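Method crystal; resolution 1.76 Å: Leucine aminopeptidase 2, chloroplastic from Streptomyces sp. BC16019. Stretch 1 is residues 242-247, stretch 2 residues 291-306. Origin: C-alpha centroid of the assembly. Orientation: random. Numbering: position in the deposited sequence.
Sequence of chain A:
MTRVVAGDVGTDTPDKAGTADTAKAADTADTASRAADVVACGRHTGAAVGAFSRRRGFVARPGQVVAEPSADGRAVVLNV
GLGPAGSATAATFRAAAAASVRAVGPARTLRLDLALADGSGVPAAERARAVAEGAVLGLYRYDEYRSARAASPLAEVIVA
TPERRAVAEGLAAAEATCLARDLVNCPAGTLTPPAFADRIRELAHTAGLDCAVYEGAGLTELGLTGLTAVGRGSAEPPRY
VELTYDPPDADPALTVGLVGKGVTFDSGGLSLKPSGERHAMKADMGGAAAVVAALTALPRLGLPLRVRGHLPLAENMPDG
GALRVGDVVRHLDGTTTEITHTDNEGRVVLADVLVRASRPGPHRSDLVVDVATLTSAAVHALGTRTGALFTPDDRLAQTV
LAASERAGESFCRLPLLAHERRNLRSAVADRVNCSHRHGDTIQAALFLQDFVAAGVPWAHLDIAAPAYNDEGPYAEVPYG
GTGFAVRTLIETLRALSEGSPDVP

Stretch 1 (242-247) ELTYDP
Stretch 2 291-306: VVAALTALPRLGLPLR

Where a strand lies along a helix, a single aromatic side chain can fill the space between them, and this pair of stretches is a worked example. Strand 242-245 has extended phi/psi, from -133/117 at Leu-243 to -97/118 at Tyr-245. Helix 291-301 runs in nearly the same direction, 23° from parallel, with the axes 8.7 Å apart at closest approach. It kinks where the N atoms of Pro-299, which as proline carries no hydrogen there, and Arg-300 lack bonds to the preceding turn. Gly-302 (64/47) ends the helical run; its positive phi favours glycine. The chain then extends to Arg-306, whose CA lies 4.9 Å from CA of Asp-246. The contact buries 595 Å², both sides summed.

Apolar packing comes first. Leu-243 (t, p) points toward the helix and sets CD2 3.8 Å from CD1 of Leu-295 (m, t); leucine's branched apolar end suits both buried sites. Tyr-245 also points toward it, with chi1 172° and chi2 69°; its CB lies 4.1 Å from Leu-295 CD2. Leu-298 (m, t) places CB over one face of the Tyr-245 ring, 3.7 Å from its centroid and 8° off the normal, a CH-pi contact. Pro-299 CG approaches Tyr-245 CD1 at 3.9 Å.

Polar contacts finish the ring's surroundings. Tyr-245 OH reaches Leu-303 O, near the ring plane, at 3.1 Å, within hydrogen-bonding distance. A water bonds weakly to Tyr-245 OH at 3.3 Å and donates to Pro-299 O at 3.0 Å. Tyrosine thus combines an apolar ring with a polar tip. Leu-305 O, 3.2 Å from Tyr-245 CD2, is buried without a partner. Arg-306 CA makes a CA-H...O contact with Tyr-245 O at 3.4 Å.

At the exposed margin, charge takes over. Asp-246 (chi1 -153°, chi2 -22°) forms a salt bridge from OD2 to NE of Arg-306 (t, t, t) at 3.0 Å; arginine's long, extended side chain carries its guanidinium to this carboxylate. The oxygen lies over the guanidinium face, so no N-H points at it.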

ATOM      1  N   GLU A 242     -26.733   7.387  32.688  1.00 18.42           N
ATOM      2  CA  GLU A 242     -28.090   7.746  32.284  1.00 19.42           C
ATOM      3  C   GLU A 242     -28.429   9.102  32.893  1.00 20.57           C
ATOM      4  O   GLU A 242     -28.199   9.337  34.085  1.00 20.45           O
ATOM      5  CB  GLU A 242     -29.109   6.657  32.652  1.00 19.89           C
ATOM      6  CG  GLU A 242     -29.072   5.509  31.648  1.00 20.04           C
ATOM      7  CD  GLU A 242     -30.010   4.349  31.939  1.00 20.83           C
ATOM      8  OE1 GLU A 242     -30.531   4.234  33.072  1.00 21.70           O
ATOM      9  OE2 GLU A 242     -30.206   3.520  31.023  1.00 20.74           O
ATOM     10  N   LEU A 243     -28.955   9.978  32.047  1.00 21.65           N
ATOM     11  CA  LEU A 243     -29.106  11.403  32.347  1.00 23.68           C
ATOM     12  C   LEU A 243     -30.530  11.733  31.945  1.00 24.55           C
ATOM     13  O   LEU A 243     -30.862  11.595  30.770  1.00 25.68           O
ATOM     14  CB  LEU A 243     -28.066  12.189  31.521  1.00 23.90           C
ATOM     15  CG  LEU A 243     -27.933  13.704  31.638  1.00 24.90           C
ATOM     16  CD1 LEU A 243     -27.452  14.067  33.026  1.00 25.51           C
ATOM     17  CD2 LEU A 243     -26.966  14.263  30.605  1.00 24.88           C
ATOM     18  N   THR A 244     -31.384  12.134  32.890  1.00 25.18           N
ATOM     19  CA  THR A 244     -32.811  12.328  32.609  1.00 25.85           C
ATOM     20  C   THR A 244     -33.345  13.746  32.896  1.00 25.68           C
ATOM     21  O   THR A 244     -33.177  14.273  34.004  1.00 24.50           O
ATOM     22  CB  THR A 244     -33.661  11.303  33.386  1.00 27.18           C
ATOM     23  OG1 THR A 244     -33.164   9.984  33.131  1.00 29.46           O
ATOM     24  CG2 THR A 244     -35.117  11.368  32.979  1.00 27.73           C
ATOM     25  N   TYR A 245     -34.001  14.326  31.888  1.00 25.33           N
ATOM     26  CA  TYR A 245     -34.767  15.564  32.028  1.00 26.24           C
ATOM     27  C   TYR A 245     -36.239  15.211  32.217  1.00 28.25           C
ATOM     28  O   TYR A 245     -36.864  14.613  31.334  1.00 25.96           O
ATOM     29  CB  TYR A 245     -34.586  16.448  30.805  1.00 25.79           C
ATOM     30  CG  TYR A 245     -35.481  17.674  30.769  1.00 26.14           C
ATOM     31  CD1 TYR A 245     -35.302  18.728  31.671  1.00 26.50           C
ATOM     32  CD2 TYR A 245     -36.500  17.787  29.821  1.00 26.50           C
ATOM     33  CE1 TYR A 245     -36.116  19.852  31.626  1.00 27.44           C
ATOM     34  CE2 TYR A 245     -37.318  18.908  29.772  1.00 27.58           C
ATOM     35  CZ  TYR A 245     -37.120  19.941  30.670  1.00 28.06           C
ATOM     36  OH  TYR A 245     -37.940  21.058  30.606  1.00 30.26           O
ATOM     37  N   ASP A 246     -36.787  15.589  33.372  1.00 31.42           N
ATOM     38  CA  ASP A 246     -38.149  15.210  33.741  1.00 35.56           C
ATOM     39  C   ASP A 246     -38.817  16.415  34.376  1.00 37.87           C
ATOM     40  O   ASP A 246     -38.904  16.482  35.593  1.00 40.48           O
ATOM     41  CB  ASP A 246     -38.104  14.012  34.712  1.00 37.37           C
ATOM     42  CG  ASP A 246     -39.350  13.141  34.647  1.00 39.65           C
ATOM     43  OD1 ASP A 246     -40.425  13.604  34.195  1.00 40.91           O
ATOM     44  OD2 ASP A 246     -39.250  11.962  35.056  1.00 43.92           O
ATOM     45  N   PRO A 247     -39.320  17.357  33.554  1.00 39.87           N
ATOM     46  CA  PRO A 247     -39.756  18.667  34.044  1.00 42.44           C
ATOM     47  C   PRO A 247     -41.044  18.627  34.866  1.00 42.82           C
ATOM     48  O   PRO A 247     -41.966  17.906  34.497  1.00 44.88           O
ATOM     49  CB  PRO A 247     -39.999  19.443  32.756  1.00 41.81           C
ATOM     50  CG  PRO A 247     -40.474  18.409  31.794  1.00 41.63           C
ATOM     51  CD  PRO A 247     -39.814  17.108  32.186  1.00 40.98           C
ATOM     52  N   VAL A 291     -25.504  14.467  22.646  1.00 15.82           N
ATOM     53  CA  VAL A 291     -26.616  14.064  23.507  1.00 16.34           C
ATOM     54  C   VAL A 291     -26.547  14.767  24.861  1.00 16.65           C
ATOM     55  O   VAL A 291     -27.561  15.317  25.332  1.00 16.97           O
ATOM     56  CB  VAL A 291     -26.693  12.527  23.664  1.00 16.05           C
ATOM     57  CG1 VAL A 291     -27.696  12.103  24.747  1.00 16.27           C
ATOM     58  CG2 VAL A 291     -27.075  11.878  22.336  1.00 16.12           C
ATOM     59  N   VAL A 292     -25.366  14.771  25.476  1.00 16.77           N
ATOM     60  CA  VAL A 292     -25.187  15.444  26.769  1.00 16.99           C
ATOM     61  C   VAL A 292     -25.530  16.935  26.647  1.00 17.26           C
ATOM     62  O   VAL A 292     -26.261  17.491  27.481  1.00 17.35           O
ATOM     63  CB  VAL A 292     -23.751  15.258  27.305  1.00 16.92           C
ATOM     64  CG1 VAL A 292     -23.463  16.169  28.493  1.00 17.23           C
ATOM     65  CG2 VAL A 292     -23.509  13.793  27.675  1.00 16.96           C
ATOM     66  N   ALA A 293     -24.996  17.575  25.613  1.00 17.24           N
ATOM     67  CA  ALA A 293     -25.196  18.998  25.418  1.00 17.63           C
ATOM     68  C   ALA A 293     -26.675  19.336  25.182  1.00 18.12           C
ATOM     69  O   ALA A 293     -27.190  20.290  25.790  1.00 18.53           O
ATOM     70  CB  ALA A 293     -24.326  19.523  24.277  1.00 17.71           C
ATOM     71  N   ALA A 294     -27.352  18.557  24.342  1.00 18.32           N
ATOM     72  CA  ALA A 294     -28.790  18.753  24.109  1.00 19.13           C
ATOM     73  C   ALA A 294     -29.569  18.639  25.424  1.00 19.66           C
ATOM     74  O   ALA A 294     -30.416  19.501  25.716  1.00 19.95           O
ATOM     75  CB  ALA A 294     -29.330  17.771  23.089  1.00 19.12           C
ATOM     76  N   LEU A 295     -29.267  17.617  26.219  1.00 19.92           N
ATOM     77  CA  LEU A 295     -29.934  17.461  27.531  1.00 20.90           C
ATOM     78  C   LEU A 295     -29.725  18.667  28.442  1.00 20.95           C
ATOM     79  O   LEU A 295     -30.675  19.099  29.121  1.00 21.45           O
ATOM     80  CB  LEU A 295     -29.505  16.171  28.233  1.00 21.31           C
ATOM     81  CG  LEU A 295     -30.302  14.953  27.742  1.00 22.25           C
ATOM     82  CD1 LEU A 295     -29.492  13.684  27.865  1.00 22.49           C
ATOM     83  CD2 LEU A 295     -31.621  14.824  28.491  1.00 22.94           C
ATOM     84  N   THR A 296     -28.516  19.230  28.450  1.00 20.76           N
ATOM     85  CA  THR A 296     -28.220  20.408  29.293  1.00 20.98           C
ATOM     86  C   THR A 296     -29.006  21.657  28.883  1.00 21.30           C
ATOM     87  O   THR A 296     -29.219  22.546  29.703  1.00 21.64           O
ATOM     88  CB  THR A 296     -26.708  20.796  29.348  1.00 21.03           C
ATOM     89  OG1 THR A 296     -26.240  21.279  28.068  1.00 21.28           O
ATOM     90  CG2 THR A 296     -25.848  19.646  29.859  1.00 20.90           C
ATOM     91  N   ALA A 297     -29.401  21.750  27.619  1.00 20.95           N
ATOM     92  CA  ALA A 297     -30.187  22.882  27.131  1.00 21.43           C
ATOM     93  C   ALA A 297     -31.684  22.818  27.478  1.00 21.59           C
ATOM     94  O   ALA A 297     -32.368  23.835  27.409  1.00 21.89           O
ATOM     95  CB  ALA A 297     -30.035  22.995  25.621  1.00 21.59           C
ATOM     96  N   LEU A 298     -32.196  21.645  27.822  1.00 21.57           N
ATOM     97  CA  LEU A 298     -33.643  21.481  27.986  1.00 22.38           C
ATOM     98  C   LEU A 298     -34.236  22.250  29.191  1.00 23.25           C
ATOM     99  O   LEU A 298     -35.305  22.840  29.057  1.00 23.43           O
ATOM    100  CB  LEU A 298     -34.030  20.004  28.040  1.00 22.19           C
ATOM    101  CG  LEU A 298     -33.651  19.214  26.777  1.00 22.02           C
ATOM    102  CD1 LEU A 298     -34.091  17.764  26.899  1.00 21.96           C
ATOM    103  CD2 LEU A 298     -34.203  19.861  25.521  1.00 22.57           C
ATOM    104  N   PRO A 299     -33.554  22.242  30.345  1.00 24.20           N
ATOM    105  CA  PRO A 299     -34.128  22.996  31.487  1.00 25.66           C
ATOM    106  C   PRO A 299     -34.342  24.486  31.198  1.00 28.18           C
ATOM    107  O   PRO A 299     -35.368  25.038  31.597  1.00 29.01           O
ATOM    108  CB  PRO A 299     -33.107  22.767  32.601  1.00 24.93           C
ATOM    109  CG  PRO A 299     -32.536  21.417  32.280  1.00 24.28           C
ATOM    110  CD  PRO A 299     -32.434  21.390  30.782  1.00 23.83           C
ATOM    111  N   ARG A 300     -33.419  25.112  30.480  1.00 31.11           N
ATOM    112  CA  ARG A 300     -33.570  26.523  30.079  1.00 35.66           C
ATOM    113  C   ARG A 300     -34.758  26.750  29.156  1.00 37.17           C
ATOM    114  O   ARG A 300     -35.473  27.742  29.299  1.00 37.87           O
ATOM    115  CB  ARG A 300     -32.306  27.008  29.376  1.00 38.53           C
ATOM    116  CG  ARG A 300     -32.344  28.425  28.792  1.00 42.69           C
ATOM    117  CD  ARG A 300     -32.432  29.485  29.879  1.00 45.83           C
ATOM    118  NE  ARG A 300     -31.788  30.740  29.460  1.00 49.30           N
ATOM    119  CZ  ARG A 300     -32.408  31.872  29.111  1.00 51.68           C
ATOM    120  NH1 ARG A 300     -33.741  31.990  29.126  1.00 53.72           N
ATOM    121  NH2 ARG A 300     -31.669  32.918  28.741  1.00 53.78           N
ATOM    122  N   LEU A 301     -34.940  25.855  28.190  1.00 36.82           N
ATOM    123  CA  LEU A 301     -36.039  25.980  27.223  1.00 38.27           C
ATOM    124  C   LEU A 301     -37.384  25.621  27.836  1.00 39.17           C
ATOM    125  O   LEU A 301     -38.418  26.134  27.405  1.00 40.57           O
ATOM    126  CB  LEU A 301     -35.785  25.103  25.993  1.00 37.92           C
ATOM    127  CG  LEU A 301     -34.506  25.404  25.209  1.00 38.18           C
ATOM    128  CD1 LEU A 301     -34.285  24.380  24.100  1.00 38.12           C
ATOM    129  CD2 LEU A 301     -34.496  26.821  24.641  1.00 39.21           C
ATOM    130  N   GLY A 302     -37.375  24.736  28.830  1.00 39.35           N
ATOM    131  CA  GLY A 302     -38.589  24.319  29.515  1.00 39.78           C
ATOM    132  C   GLY A 302     -39.589  23.588  28.644  1.00 40.81           C
ATOM    133  O   GLY A 302     -40.782  23.894  28.685  1.00 41.90           O
ATOM    134  N   LEU A 303     -39.120  22.614  27.859  1.00 40.07           N
ATOM    135  CA  LEU A 303     -40.005  21.837  26.992  1.00 40.57           C
ATOM    136  C   LEU A 303     -40.840  20.866  27.808  1.00 40.51           C
ATOM    137  O   LEU A 303     -40.314  20.257  28.736  1.00 40.84           O
ATOM    138  CB  LEU A 303     -39.212  21.040  25.950  1.00 40.27           C
ATOM    139  CG  LEU A 303     -38.398  21.823  24.931  1.00 40.47           C
ATOM    140  CD1 LEU A 303     -37.752  20.844  23.958  1.00 40.28           C
ATOM    141  CD2 LEU A 303     -39.267  22.827  24.193  1.00 41.41           C
ATOM    142  N   PRO A 304     -42.137  20.707  27.462  1.00 41.11           N
ATOM    143  CA  PRO A 304     -43.015  19.743  28.134  1.00 41.06           C
ATOM    144  C   PRO A 304     -42.810  18.338  27.567  1.00 39.50           C
ATOM    145  O   PRO A 304     -43.669  17.804  26.863  1.00 40.57           O
ATOM    146  CB  PRO A 304     -44.416  20.293  27.822  1.00 42.19           C
ATOM    147  CG  PRO A 304     -44.261  20.864  26.451  1.00 42.26           C
ATOM    148  CD  PRO A 304     -42.881  21.469  26.433  1.00 41.86           C
ATOM    149  N   LEU A 305     -41.654  17.760  27.885  1.00 37.39           N
ATOM    150  CA  LEU A 305     -41.194  16.518  27.275  1.00 35.41           C
ATOM    151  C   LEU A 305     -40.188  15.864  28.200  1.00 32.78           C
ATOM    152  O   LEU A 305     -39.264  16.524  28.669  1.00 32.00           O
ATOM    153  CB  LEU A 305     -40.515  16.835  25.928  1.00 36.04           C
ATOM    154  CG  LEU A 305     -40.094  15.691  25.017  1.00 36.05           C
ATOM    155  CD1 LEU A 305     -41.323  15.001  24.468  1.00 36.81           C
ATOM    156  CD2 LEU A 305     -39.237  16.199  23.865  1.00 35.43           C
ATOM    157  N   ARG A 306     -40.367  14.575  28.462  1.00 31.13           N
ATOM    158  CA  ARG A 306     -39.415  13.806  29.242  1.00 30.22           C
ATOM    159  C   ARG A 306     -38.351  13.265  28.284  1.00 27.50           C
ATOM    160  O   ARG A 306     -38.692  12.682  27.265  1.00 25.70           O
ATOM    161  CB  ARG A 306     -40.117  12.650  29.925  1.00 32.51           C
ATOM    162  CG  ARG A 306     -39.265  11.892  30.918  1.00 35.20           C
ATOM    163  CD  ARG A 306     -40.135  10.857  31.614  1.00 39.43           C
ATOM    164  NE  ARG A 306     -39.431  10.168  32.689  1.00 43.64           N
ATOM    165  CZ  ARG A 306     -39.911   9.117  33.368  1.00 48.17           C
ATOM    166  NH1 ARG A 306     -41.117   8.603  33.094  1.00 49.50           N
ATOM    167  NH2 ARG A 306     -39.172   8.567  34.337  1.00 50.16           N
TER
HETATM  168  O   HOH W   1     -37.520  23.396  32.939  1.00 46.27           O